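Local coordinates for protein Pab-dependent poly(a)-specific ribonuclease subunit PAN2 (PDB 4CZW) that shortens the poly(A) tails of mRNA as the catalytic subunit of the PAN2-PAN3 deadenylation complex, represented here by its ubiquitin-protease-like and exonuclease domains, at residues Y49-L53 against L133-T138; K207-P211 against H278-W282; V329-E333 against A383-V389. One frame throughout, in Å; residues are numbered along the deposited sequence.

Interaction 1. Residues Y49-L53 against L133-T138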
ATOM      1  N   TYR A  49       9.273   6.767  -4.591  1.00 42.87           N
ATOM      2  CA  TYR A  49       9.229   7.843  -3.609  1.00 43.13           C
ATOM      3  C   TYR A  49       8.001   7.686  -2.720  1.00 40.76           C
ATOM      4  O   TYR A  49       7.941   8.224  -1.616  1.00 41.96           O
ATOM      5  CB  TYR A  49       9.212   9.211  -4.299  1.00 38.10           C
ATOM      6  CG  TYR A  49       7.912   9.527  -5.015  1.00 42.38           C
ATOM      7  CD1 TYR A  49       7.723   9.174  -6.344  1.00 39.39           C
ATOM      8  CD2 TYR A  49       6.876  10.184  -4.359  1.00 43.20           C
ATOM      9  CE1 TYR A  49       6.538   9.461  -7.000  1.00 40.11           C
ATOM     10  CE2 TYR A  49       5.688  10.471  -5.004  1.00 41.52           C
ATOM     11  CZ  TYR A  49       5.525  10.111  -6.323  1.00 42.41           C
ATOM     12  OH  TYR A  49       4.343  10.399  -6.966  1.00 47.14           O
ATOM     13  N   ALA A  50       7.023   6.941  -3.226  1.00 42.85           N
ATOM     14  CA  ALA A  50       5.748   6.738  -2.549  1.00 38.36           C
ATOM     15  C   ALA A  50       5.873   5.895  -1.284  1.00 37.56           C
ATOM     16  O   ALA A  50       4.966   5.886  -0.453  1.00 39.42           O
ATOM     17  CB  ALA A  50       4.759   6.091  -3.503  1.00 34.49           C
ATOM     18  N   ASN A  51       6.994   5.190  -1.151  1.00 39.36           N
ATOM     19  CA  ASN A  51       7.207   4.258  -0.045  1.00 42.04           C
ATOM     20  C   ASN A  51       6.959   4.869   1.330  1.00 41.33           C
ATOM     21  O   ASN A  51       6.249   4.289   2.150  1.00 39.92           O
ATOM     22  CB  ASN A  51       8.628   3.693  -0.097  1.00 43.46           C
ATOM     23  CG  ASN A  51       8.823   2.710  -1.235  1.00 44.35           C
ATOM     24  OD1 ASN A  51       7.861   2.146  -1.756  1.00 37.76           O
ATOM     25  ND2 ASN A  51      10.075   2.493  -1.620  1.00 39.67           N
ATOM     26  N   SER A  52       7.543   6.038   1.574  1.00 39.76           N
ATOM     27  CA  SER A  52       7.396   6.715   2.857  1.00 38.75           C
ATOM     28  C   SER A  52       5.939   7.056   3.141  1.00 43.61           C
ATOM     29  O   SER A  52       5.468   6.917   4.269  1.00 38.15           O
ATOM     30  CB  SER A  52       8.244   7.986   2.893  1.00 34.39           C
ATOM     31  OG  SER A  52       9.599   7.700   2.600  1.00 43.32           O
ATOM     32  N   LEU A  53       5.230   7.501   2.108  1.00 32.94           N
ATOM     33  CA  LEU A  53       3.822   7.856   2.240  1.00 32.12           C
ATOM     34  C   LEU A  53       2.968   6.621   2.501  1.00 42.43           C
ATOM     35  O   LEU A  53       2.056   6.652   3.327  1.00 47.19           O
ATOM     36  CB  LEU A  53       3.332   8.580   0.985  1.00 40.96           C
ATOM     37  CG  LEU A  53       1.841   8.922   0.956  1.00 38.87           C
ATOM     38  CD1 LEU A  53       1.471   9.819   2.125  1.00 34.96           C
ATOM     39  CD2 LEU A  53       1.464   9.577  -0.361  1.00 45.23           C
ATOM     40  N   LEU A 133       6.896  15.610  -5.209  1.00 45.16           N
ATOM     41  CA  LEU A 133       6.186  14.457  -5.751  1.00 39.55           C
ATOM     42  C   LEU A 133       5.264  13.815  -4.718  1.00 43.34           C
ATOM     43  O   LEU A 133       4.138  13.434  -5.037  1.00 44.15           O
ATOM     44  CB  LEU A 133       7.181  13.419  -6.278  1.00 47.09           C
ATOM     45  CG  LEU A 133       7.917  13.755  -7.576  1.00 49.51           C
ATOM     46  CD1 LEU A 133       9.007  12.731  -7.855  1.00 50.98           C
ATOM     47  CD2 LEU A 133       6.937  13.825  -8.735  1.00 45.97           C
ATOM     48  N   VAL A 134       5.744  13.700  -3.484  1.00 40.16           N
ATOM     49  CA  VAL A 134       4.972  13.058  -2.426  1.00 40.82           C
ATOM     50  C   VAL A 134       3.877  13.993  -1.906  1.00 44.21           C
ATOM     51  O   VAL A 134       2.869  13.538  -1.364  1.00 44.89           O
ATOM     52  CB  VAL A 134       5.880  12.599  -1.259  1.00 38.78           C
ATOM     53  CG1 VAL A 134       6.381  13.787  -0.454  1.00 36.70           C
ATOM     54  CG2 VAL A 134       5.145  11.614  -0.361  1.00 36.75           C
ATOM     55  N   LYS A 135       4.074  15.296  -2.083  1.00 44.51           N
ATOM     56  CA  LYS A 135       3.043  16.275  -1.757  1.00 42.64           C
ATOM     57  C   LYS A 135       1.863  16.117  -2.699  1.00 43.52           C
ATOM     58  O   LYS A 135       0.712  16.034  -2.270  1.00 44.59           O
ATOM     59  CB  LYS A 135       3.589  17.700  -1.843  1.00 51.24           C
ATOM     60  CG  LYS A 135       4.370  18.146  -0.627  1.00 56.91           C
ATOM     61  CD  LYS A 135       4.977  19.520  -0.845  1.00 63.30           C
ATOM     62  CE  LYS A 135       5.815  19.944   0.344  1.00 55.42           C
ATOM     63  NZ  LYS A 135       6.493  21.243   0.093  1.00 61.25           N
ATOM     64  N   ASN A 136       2.168  16.079  -3.991  1.00 41.77           N
ATOM     65  CA  ASN A 136       1.157  15.905  -5.021  1.00 47.69           C
ATOM     66  C   ASN A 136       0.451  14.564  -4.891  1.00 40.48           C
ATOM     67  O   ASN A 136      -0.767  14.479  -5.046  1.00 51.35           O
ATOM     68  CB  ASN A 136       1.783  16.038  -6.410  1.00 46.81           C
ATOM     69  CG  ASN A 136       2.325  17.428  -6.675  1.00 49.43           C
ATOM     70  OD1 ASN A 136       1.828  18.414  -6.131  1.00 42.34           O
ATOM     71  ND2 ASN A 136       3.349  17.517  -7.517  1.00 46.58           N
ATOM     72  N   LEU A 137       1.220  13.520  -4.596  1.00 43.77           N
ATOM     73  CA  LEU A 137       0.668  12.178  -4.461  1.00 45.41           C
ATOM     74  C   LEU A 137      -0.290  12.082  -3.280  1.00 41.59           C
ATOM     75  O   LEU A 137      -1.326  11.426  -3.367  1.00 42.64           O
ATOM     76  CB  LEU A 137       1.788  11.150  -4.304  1.00 44.29           C
ATOM     77  CG  LEU A 137       1.323   9.699  -4.173  1.00 45.14           C
ATOM     78  CD1 LEU A 137       0.631   9.237  -5.448  1.00 34.25           C
ATOM     79  CD2 LEU A 137       2.493   8.798  -3.835  1.00 41.74           C
ATOM     80  N   THR A 138       0.067  12.738  -2.180  1.00 39.93           N
ATOM     81  CA  THR A 138      -0.774  12.759  -0.990  1.00 39.80           C
ATOM     82  C   THR A 138      -2.137  13.363  -1.312  1.00 47.42           C
ATOM     83  O   THR A 138      -3.172  12.857  -0.879  1.00 43.06           O
ATOM     84  CB  THR A 138      -0.118  13.557   0.154  1.00 38.85           C
ATOM     85  OG1 THR A 138       1.193  13.039   0.410  1.00 40.73           O
ATOM     86  CG2 THR A 138      -0.954  13.463   1.422  1.00 34.08           C
TER
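Tyr49 carries its CG between its own backbone N and carbonyl carbon (chi1 71°), which lays the phenol ring against helix 130-149 with one face on Leu133. The methylene does the touching: Leu133 CB sits 3.7 Å from the centroid of the Tyr49 ring and 17° off the ring normal, a CH-pi contact shifted toward the CE2 and CZ rim. Beyond it the Leu133 chain crosses the ring at about a right angle, its CD1 near the CD1-CE1 edge bond. The hydroxyl runs on past Leu137 CB, and its hydrogen bond is made to Val120 O, in a loop that precedes the helix. The residues Tyr49-Ala50 at the start of this segment probably correspond to part of the cysteine box of active ubiquitin-specific proteases; this domain is predicted to be inactive and to act as a scaffold, so here the pairing joins that region to a long helix of the USP-like fold. One helical turn along from Leu133, Leu137 holds CG opposite its backbone N (chi1 -179°), and CD2 reaches forward between two apolar partners, 3.5 Å from Ala50 CB and 3.7 Å from Leu53 CD2. Leu53 packs beside it: its CB rests on Val134 CG2 at 3.8 Å, while its two methyls straddle Thr138 OG1. That hydroxyl also lies doubtfully close to Val134 O within its own helix. On another side, helix 103-109 packs against Ala50 through Leu106 and against Leu137 through Leu109.

Interaction 2. Residues K207-P211 against H278-W282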
ATOM      1  N   LYS A 207      -2.574  22.630   3.910  1.00 47.48           N
ATOM      2  CA  LYS A 207      -1.203  23.123   3.834  1.00 48.32           C
ATOM      3  C   LYS A 207      -0.900  24.068   4.992  1.00 51.81           C
ATOM      4  O   LYS A 207      -1.713  24.928   5.326  1.00 58.46           O
ATOM      5  CB  LYS A 207      -0.960  23.837   2.504  1.00 50.37           C
ATOM      6  CG  LYS A 207      -1.255  22.997   1.273  1.00 58.87           C
ATOM      7  CD  LYS A 207      -1.016  23.793   0.000  1.00 62.00           C
ATOM      8  CE  LYS A 207      -1.340  22.975  -1.239  1.00 72.13           C
ATOM      9  NZ  LYS A 207      -1.111  23.752  -2.489  1.00 90.79           N
ATOM     10  N   LEU A 208       0.269  23.904   5.600  1.00 50.69           N
ATOM     11  CA  LEU A 208       0.682  24.767   6.700  1.00 46.00           C
ATOM     12  C   LEU A 208       0.977  26.178   6.200  1.00 52.45           C
ATOM     13  O   LEU A 208       1.319  26.374   5.035  1.00 53.65           O
ATOM     14  CB  LEU A 208       1.908  24.191   7.411  1.00 45.12           C
ATOM     15  CG  LEU A 208       1.723  22.843   8.111  1.00 47.05           C
ATOM     16  CD1 LEU A 208       2.964  22.476   8.909  1.00 47.17           C
ATOM     17  CD2 LEU A 208       0.491  22.861   9.003  1.00 42.99           C
ATOM     18  N   CYS A 209       0.840  27.157   7.088  1.00 53.98           N
ATOM     19  CA  CYS A 209       1.075  28.553   6.734  1.00 49.57           C
ATOM     20  C   CYS A 209       1.919  29.253   7.796  1.00 51.89           C
ATOM     21  O   CYS A 209       1.643  29.144   8.991  1.00 51.95           O
ATOM     22  CB  CYS A 209      -0.254  29.285   6.544  1.00 54.14           C
ATOM     23  SG  CYS A 209      -0.093  30.997   5.989  1.00 72.43           S
ATOM     24  N   TYR A 210       2.944  29.974   7.353  1.00 50.62           N
ATOM     25  CA  TYR A 210       3.876  30.626   8.267  1.00 57.84           C
ATOM     26  C   TYR A 210       3.786  32.147   8.185  1.00 62.24           C
ATOM     27  O   TYR A 210       3.540  32.701   7.114  1.00 61.13           O
ATOM     28  CB  TYR A 210       5.308  30.167   7.975  1.00 53.14           C
ATOM     29  CG  TYR A 210       5.472  28.665   7.950  1.00 55.89           C
ATOM     30  CD1 TYR A 210       5.660  27.948   9.125  1.00 53.11           C
ATOM     31  CD2 TYR A 210       5.438  27.963   6.753  1.00 57.14           C
ATOM     32  CE1 TYR A 210       5.809  26.574   9.107  1.00 53.35           C
ATOM     33  CE2 TYR A 210       5.586  26.591   6.725  1.00 50.50           C
ATOM     34  CZ  TYR A 210       5.772  25.901   7.905  1.00 54.40           C
ATOM     35  OH  TYR A 210       5.920  24.532   7.880  1.00 50.49           O
ATOM     36  N   PRO A 211       3.985  32.829   9.324  1.00 71.39           N
ATOM     37  CA  PRO A 211       3.946  34.295   9.383  1.00 73.08           C
ATOM     38  C   PRO A 211       5.201  34.944   8.802  1.00 80.25           C
ATOM     39  O   PRO A 211       6.035  34.250   8.218  1.00 94.13           O
ATOM     40  CB  PRO A 211       3.836  34.577  10.882  1.00 74.47           C
ATOM     41  CG  PRO A 211       4.523  33.422  11.519  1.00 65.82           C
ATOM     42  CD  PRO A 211       4.202  32.233  10.656  1.00 68.55           C
ATOM     43  N   HIS A 278      11.876  29.006   7.543  1.00 57.40           N
ATOM     44  CA  HIS A 278      10.975  27.891   7.802  1.00 53.78           C
ATOM     45  C   HIS A 278      11.742  26.717   8.399  1.00 56.40           C
ATOM     46  O   HIS A 278      11.248  26.031   9.292  1.00 49.13           O
ATOM     47  CB  HIS A 278      10.268  27.459   6.518  1.00 54.00           C
ATOM     48  CG  HIS A 278       9.325  28.485   5.967  1.00 61.89           C
ATOM     49  ND1 HIS A 278       8.882  28.467   4.663  1.00 55.21           N
ATOM     50  CD2 HIS A 278       8.738  29.558   6.549  1.00 53.02           C
ATOM     51  CE1 HIS A 278       8.064  29.487   4.463  1.00 52.52           C
ATOM     52  NE2 HIS A 278       7.960  30.164   5.593  1.00 54.33           N
ATOM     53  N   ARG A 279      12.960  26.498   7.913  1.00 54.41           N
ATOM     54  CA  ARG A 279      13.777  25.384   8.386  1.00 48.83           C
ATOM     55  C   ARG A 279      14.328  25.654   9.781  1.00 51.77           C
ATOM     56  O   ARG A 279      14.471  24.732  10.585  1.00 49.34           O
ATOM     57  CB  ARG A 279      14.913  25.100   7.401  1.00 49.53           C
ATOM     58  CG  ARG A 279      14.431  24.585   6.056  1.00 57.01           C
ATOM     59  CD  ARG A 279      15.573  24.410   5.069  1.00 47.12           C
ATOM     60  NE  ARG A 279      15.083  24.005   3.757  1.00 88.26           N
ATOM     61  CZ  ARG A 279      14.771  24.852   2.779  1.00 93.84           C
ATOM     62  NH1 ARG A 279      14.905  26.160   2.958  1.00 88.74           N
ATOM     63  NH2 ARG A 279      14.328  24.388   1.618  1.00 70.98           N
ATOM     64  N   LYS A 280      14.634  26.918  10.065  1.00 56.21           N
ATOM     65  CA  LYS A 280      15.075  27.311  11.398  1.00 47.70           C
ATOM     66  C   LYS A 280      13.960  27.084  12.412  1.00 43.26           C
ATOM     67  O   LYS A 280      14.208  26.665  13.543  1.00 50.97           O
ATOM     68  CB  LYS A 280      15.514  28.776  11.418  1.00 51.47           C
ATOM     69  CG  LYS A 280      16.722  29.084  10.550  1.00 58.24           C
ATOM     70  CD  LYS A 280      17.177  30.521  10.742  1.00 64.39           C
ATOM     71  CE  LYS A 280      18.382  30.847   9.875  1.00 61.75           C
ATOM     72  NZ  LYS A 280      18.855  32.241  10.098  1.00 74.71           N
ATOM     73  N   LEU A 281      12.729  27.361  11.993  1.00 43.21           N
ATOM     74  CA  LEU A 281      11.563  27.183  12.849  1.00 46.94           C
ATOM     75  C   LEU A 281      11.328  25.709  13.170  1.00 44.58           C
ATOM     76  O   LEU A 281      11.099  25.344  14.322  1.00 48.89           O
ATOM     77  CB  LEU A 281      10.320  27.781  12.186  1.00 41.18           C
ATOM     78  CG  LEU A 281       9.027  27.756  13.004  1.00 34.34           C
ATOM     79  CD1 LEU A 281       9.153  28.648  14.229  1.00 45.23           C
ATOM     80  CD2 LEU A 281       7.837  28.172  12.152  1.00 47.32           C
ATOM     81  N   TRP A 282      11.387  24.869  12.142  1.00 44.76           N
ATOM     82  CA  TRP A 282      11.144  23.438  12.302  1.00 43.60           C
ATOM     83  C   TRP A 282      12.270  22.731  13.048  1.00 50.42           C
ATOM     84  O   TRP A 282      12.071  21.652  13.607  1.00 50.38           O
ATOM     85  CB  TRP A 282      10.942  22.778  10.937  1.00 45.11           C
ATOM     86  CG  TRP A 282       9.515  22.737  10.495  1.00 43.05           C
ATOM     87  CD1 TRP A 282       8.905  23.575   9.609  1.00 41.48           C
ATOM     88  CD2 TRP A 282       8.516  21.805  10.922  1.00 37.41           C
ATOM     89  NE1 TRP A 282       7.586  23.221   9.454  1.00 47.36           N
ATOM     90  CE2 TRP A 282       7.322  22.137  10.251  1.00 41.67           C
ATOM     91  CE3 TRP A 282       8.514  20.723  11.807  1.00 39.90           C
ATOM     92  CZ2 TRP A 282       6.139  21.425  10.436  1.00 44.24           C
ATOM     93  CZ3 TRP A 282       7.339  20.017  11.989  1.00 41.29           C
ATOM     94  CH2 TRP A 282       6.169  20.371  11.308  1.00 44.23           C
TER
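Tyr210 touches helix 276-282 from CB to OH. Its CB lies 3.6 Å from His278 NE2, at the near rim of the imidazole. CG stands anti to the carbonyl carbon of Tyr210, which lays the phenol ring beside His278. At CG and CD2 that ring slides over one face of the imidazole, with CD2 3.5 Å from NE2; the ring planes are turned 31° against each other and the centroids stand 4.3 Å apart, an oblique aromatic pair. His278 is kept in this attitude by a hydrogen bond that its ND1 accepts from Thr274 N. The other ortho carbon, Tyr210 CD1, touches Leu281 CD2 at 3.7 Å, and CE1 passes on from that methyl toward the indole. At the tip, Tyr210 OH accepts the indole N-H: Trp282 NE1 is 2.6 Å from it, with the N-H pointing almost straight at the oxygen (176°) and the oxygen in the indole plane. The two rings meet rim to rim, their planes steeply inclined at 75°. Since the same hydroxyl is also hydrogen-bonded to Thr271 O, two bonds fix the end of the side chain. A phenylalanine here would probably leave both the Trp282 indole N-H and Thr271 O without this partner. Leu208 completes the edge of the indole, CD1 lying in its plane 3.7 Å from Trp282 CZ2. Together Tyr210, His278 and Trp282 make an aromatic cluster in the USP-like domain. The loop that supplies Tyr210 is tied to Cys270 through the backbone of Leu208 and backed by helix 227-235, where Val230 touches both Leu208 and Tyr210, while Trp282 leans on Met386 and Pro387 of strand 385-394.

Interaction 3. Residues V329-E333 against A383-V389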
ATOM      1  N   VAL A 329       6.395  11.973   6.783  1.00 41.37           N
ATOM      2  CA  VAL A 329       7.205  11.784   5.586  1.00 36.28           C
ATOM      3  C   VAL A 329       8.336  12.806   5.600  1.00 37.59           C
ATOM      4  O   VAL A 329       8.093  14.012   5.557  1.00 42.35           O
ATOM      5  CB  VAL A 329       6.380  11.932   4.296  1.00 38.26           C
ATOM      6  CG1 VAL A 329       7.291  11.916   3.077  1.00 37.47           C
ATOM      7  CG2 VAL A 329       5.338  10.830   4.206  1.00 33.40           C
ATOM      8  N   VAL A 330       9.571  12.319   5.665  1.00 39.03           N
ATOM      9  CA  VAL A 330      10.723  13.191   5.871  1.00 32.17           C
ATOM     10  C   VAL A 330      11.649  13.245   4.658  1.00 35.56           C
ATOM     11  O   VAL A 330      12.016  12.213   4.098  1.00 46.90           O
ATOM     12  CB  VAL A 330      11.537  12.736   7.099  1.00 29.72           C
ATOM     13  CG1 VAL A 330      12.726  13.655   7.320  1.00 35.75           C
ATOM     14  CG2 VAL A 330      10.652  12.696   8.335  1.00 36.88           C
ATOM     15  N   ASN A 331      12.021  14.457   4.259  1.00 38.32           N
ATOM     16  CA  ASN A 331      12.982  14.648   3.180  1.00 38.39           C
ATOM     17  C   ASN A 331      14.408  14.639   3.715  1.00 42.30           C
ATOM     18  O   ASN A 331      14.729  15.363   4.656  1.00 40.50           O
ATOM     19  CB  ASN A 331      12.707  15.956   2.436  1.00 37.32           C
ATOM     20  CG  ASN A 331      13.603  16.137   1.225  1.00 36.18           C
ATOM     21  OD1 ASN A 331      13.287  15.672   0.130  1.00 48.85           O
ATOM     22  ND2 ASN A 331      14.726  16.821   1.414  1.00 44.15           N
ATOM     23  N   VAL A 332      15.259  13.815   3.112  1.00 47.62           N
ATOM     24  CA  VAL A 332      16.650  13.704   3.537  1.00 37.97           C
ATOM     25  C   VAL A 332      17.600  14.131   2.424  1.00 42.47           C
ATOM     26  O   VAL A 332      17.640  13.514   1.360  1.00 51.65           O
ATOM     27  CB  VAL A 332      16.994  12.267   3.972  1.00 36.99           C
ATOM     28  CG1 VAL A 332      18.471  12.156   4.308  1.00 39.32           C
ATOM     29  CG2 VAL A 332      16.135  11.851   5.158  1.00 35.76           C
ATOM     30  N   GLU A 333      18.366  15.187   2.678  1.00 48.02           N
ATOM     31  CA  GLU A 333      19.302  15.712   1.690  1.00 56.53           C
ATOM     32  C   GLU A 333      20.703  15.139   1.873  1.00 53.92           C
ATOM     33  O   GLU A 333      21.134  14.868   2.993  1.00 54.55           O
ATOM     34  CB  GLU A 333      19.358  17.240   1.763  1.00 54.90           C
ATOM     35  CG  GLU A 333      18.041  17.936   1.470  1.00 61.37           C
ATOM     36  CD  GLU A 333      18.156  19.446   1.534  1.00 85.57           C
ATOM     37  OE1 GLU A 333      19.283  19.949   1.727  1.00 81.92           O
ATOM     38  OE2 GLU A 333      17.121  20.131   1.392  1.00 84.23           O
ATOM     39  N   ALA A 383      19.825  21.328   8.070  1.00 48.35           N
ATOM     40  CA  ALA A 383      20.847  21.049   7.069  1.00 38.13           C
ATOM     41  C   ALA A 383      20.431  19.949   6.096  1.00 46.00           C
ATOM     42  O   ALA A 383      20.765  20.007   4.913  1.00 45.50           O
ATOM     43  CB  ALA A 383      22.153  20.679   7.744  1.00 44.56           C
ATOM     44  N   TRP A 384      19.698  18.951   6.587  1.00 41.94           N
ATOM     45  CA  TRP A 384      19.376  17.795   5.757  1.00 39.84           C
ATOM     46  C   TRP A 384      18.052  17.100   6.093  1.00 39.54           C
ATOM     47  O   TRP A 384      17.491  16.399   5.249  1.00 45.81           O
ATOM     48  CB  TRP A 384      20.515  16.773   5.835  1.00 43.09           C
ATOM     49  CG  TRP A 384      20.792  16.259   7.218  1.00 37.50           C
ATOM     50  CD1 TRP A 384      21.634  16.803   8.144  1.00 39.03           C
ATOM     51  CD2 TRP A 384      20.232  15.089   7.826  1.00 37.74           C
ATOM     52  NE1 TRP A 384      21.628  16.048   9.293  1.00 40.08           N
ATOM     53  CE2 TRP A 384      20.775  14.989   9.122  1.00 40.14           C
ATOM     54  CE3 TRP A 384      19.320  14.118   7.401  1.00 32.66           C
ATOM     55  CZ2 TRP A 384      20.437  13.958   9.995  1.00 40.67           C
ATOM     56  CZ3 TRP A 384      18.987  13.095   8.268  1.00 36.54           C
ATOM     57  CH2 TRP A 384      19.544  13.023   9.552  1.00 42.34           C
ATOM     58  N   LYS A 385      17.545  17.283   7.309  1.00 41.89           N
ATOM     59  CA  LYS A 385      16.334  16.572   7.717  1.00 35.88           C
ATOM     60  C   LYS A 385      15.141  17.497   7.936  1.00 44.91           C
ATOM     61  O   LYS A 385      15.062  18.195   8.947  1.00 41.89           O
ATOM     62  CB  LYS A 385      16.594  15.760   8.988  1.00 35.46           C
ATOM     63  CG  LYS A 385      15.483  14.775   9.310  1.00 32.02           C
ATOM     64  CD  LYS A 385      15.673  14.122  10.665  1.00 30.44           C
ATOM     65  CE  LYS A 385      14.506  13.212  10.998  1.00 33.86           C
ATOM     66  NZ  LYS A 385      14.575  12.721  12.398  1.00 43.07           N
HETATM   67  N   MSE A 386      14.203  17.479   6.992  1.00 43.22           N
HETATM   68  CA  MSE A 386      13.014  18.321   7.067  1.00 38.29           C
HETATM   69  C   MSE A 386      11.738  17.545   6.733  1.00 41.62           C
HETATM   70  O   MSE A 386      11.715  16.750   5.795  1.00 40.70           O
HETATM   71  CB  MSE A 386      13.155  19.522   6.129  1.00 43.26           C
HETATM   72  CG  MSE A 386      14.015  20.645   6.686  1.00 48.21           C
HETATM   73 SE   MSE A 386      13.112  21.598   8.129  1.00 57.45          SE
HETATM   74  CE  MSE A 386      14.451  21.406   9.529  1.00 40.03           C
ATOM     75  N   PRO A 387      10.667  17.784   7.506  1.00 39.18           N
ATOM     76  CA  PRO A 387       9.380  17.112   7.302  1.00 41.52           C
ATOM     77  C   PRO A 387       8.635  17.637   6.078  1.00 38.81           C
ATOM     78  O   PRO A 387       8.679  18.834   5.794  1.00 37.53           O
ATOM     79  CB  PRO A 387       8.614  17.436   8.585  1.00 40.37           C
ATOM     80  CG  PRO A 387       9.164  18.749   9.010  1.00 39.22           C
ATOM     81  CD  PRO A 387      10.622  18.725   8.639  1.00 42.28           C
ATOM     82  N   VAL A 388       7.957  16.744   5.364  1.00 34.27           N
ATOM     83  CA  VAL A 388       7.212  17.125   4.172  1.00 31.52           C
ATOM     84  C   VAL A 388       5.714  16.934   4.383  1.00 41.19           C
ATOM     85  O   VAL A 388       4.925  17.855   4.174  1.00 44.66           O
ATOM     86  CB  VAL A 388       7.659  16.313   2.943  1.00 38.23           C
ATOM     87  CG1 VAL A 388       6.850  16.710   1.720  1.00 38.93           C
ATOM     88  CG2 VAL A 388       9.142  16.512   2.691  1.00 35.31           C
ATOM     89  N   VAL A 389       5.331  15.731   4.799  1.00 38.64           N
ATOM     90  CA  VAL A 389       3.934  15.429   5.087  1.00 35.33           C
ATOM     91  C   VAL A 389       3.779  14.956   6.529  1.00 39.40           C
ATOM     92  O   VAL A 389       4.504  14.070   6.982  1.00 44.51           O
ATOM     93  CB  VAL A 389       3.375  14.354   4.133  1.00 31.07           C
ATOM     94  CG1 VAL A 389       1.893  14.127   4.400  1.00 26.45           C
ATOM     95  CG2 VAL A 389       3.602  14.756   2.684  1.00 34.29           C
TER
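Val329 and Val389 pair within two antiparallel strands, 321-334 and 385-394, in the mixed sheet of the USP-like domain, and a classic beta bulge sits right there: Val388 and Val389 both face Val329. Val329 N donates to Val389 O at 2.8 Å. In return Val329 O receives two N-H groups, that of Val388 at 2.7 Å and that of Val389 at 3.3 Å, a weak bond. Pro387 O and Val388 O are both hydrogen-bonded to Thr271 OG1. The extra residue shifts the register, so that Val330 then stands opposite Pro387 in a non-hydrogen-bonded pair, a place where the imino acid, with no N-H to give, costs the ladder nothing. Val330 and Val332 instead spend their backbone bonds on the strand at their other edge, with Val343 and His341. The ladder resumes at Asn331, whose N donates to Met386 O at 2.8 Å and whose O accepts from Met386 N at 3.2 Å; residue 386 is a selenomethionine. At the last rung Glu333 N reaches Trp384 O at 3.0 Å. The same Trp384 O takes a CA-H...O contact from Val332 CA at 3.3 Å. The polar ends of Trp384 and Lys385 have partners beyond these strands: Trp384 NE1 is bonded to Arg6 O, and Lys385 NZ to Ser4 OG, Tyr13 OH and Thr379 O, which ties in the N-terminal part of the chain. Side chains pack beside the rungs: Val332 CG1 lies by the six-membered part of the Trp384 indole, Val330 CG1, anti to the backbone N (chi1 -179°), is thereby placed on Lys385 CG, and at the bulge Val388 CG2 sits 3.6 Å from Asn331 CB.

How the interactions relate
All three contacts lie in the USP-like domain and follow one another along the chain: interaction 1 closes before interaction 2 opens, and interaction 2 before interaction 3. Strand 385-394 is the shared element. Helix 130-149 of interaction 1 lies against it, with Val134 CG1 3.7 Å from Val388 CG1, and helix 276-282 of interaction 2 packs on it, with Arg279 O 3.5 Å from Met386 CE. The centre of interaction 3 is about 13 Å from those of interactions 1 and 2, whose own centres are about 20 Å apart, with nearest atoms about 7 Å. The strand pair thus links the helical part to the Tyr210 loop, consistent with a scaffold domain.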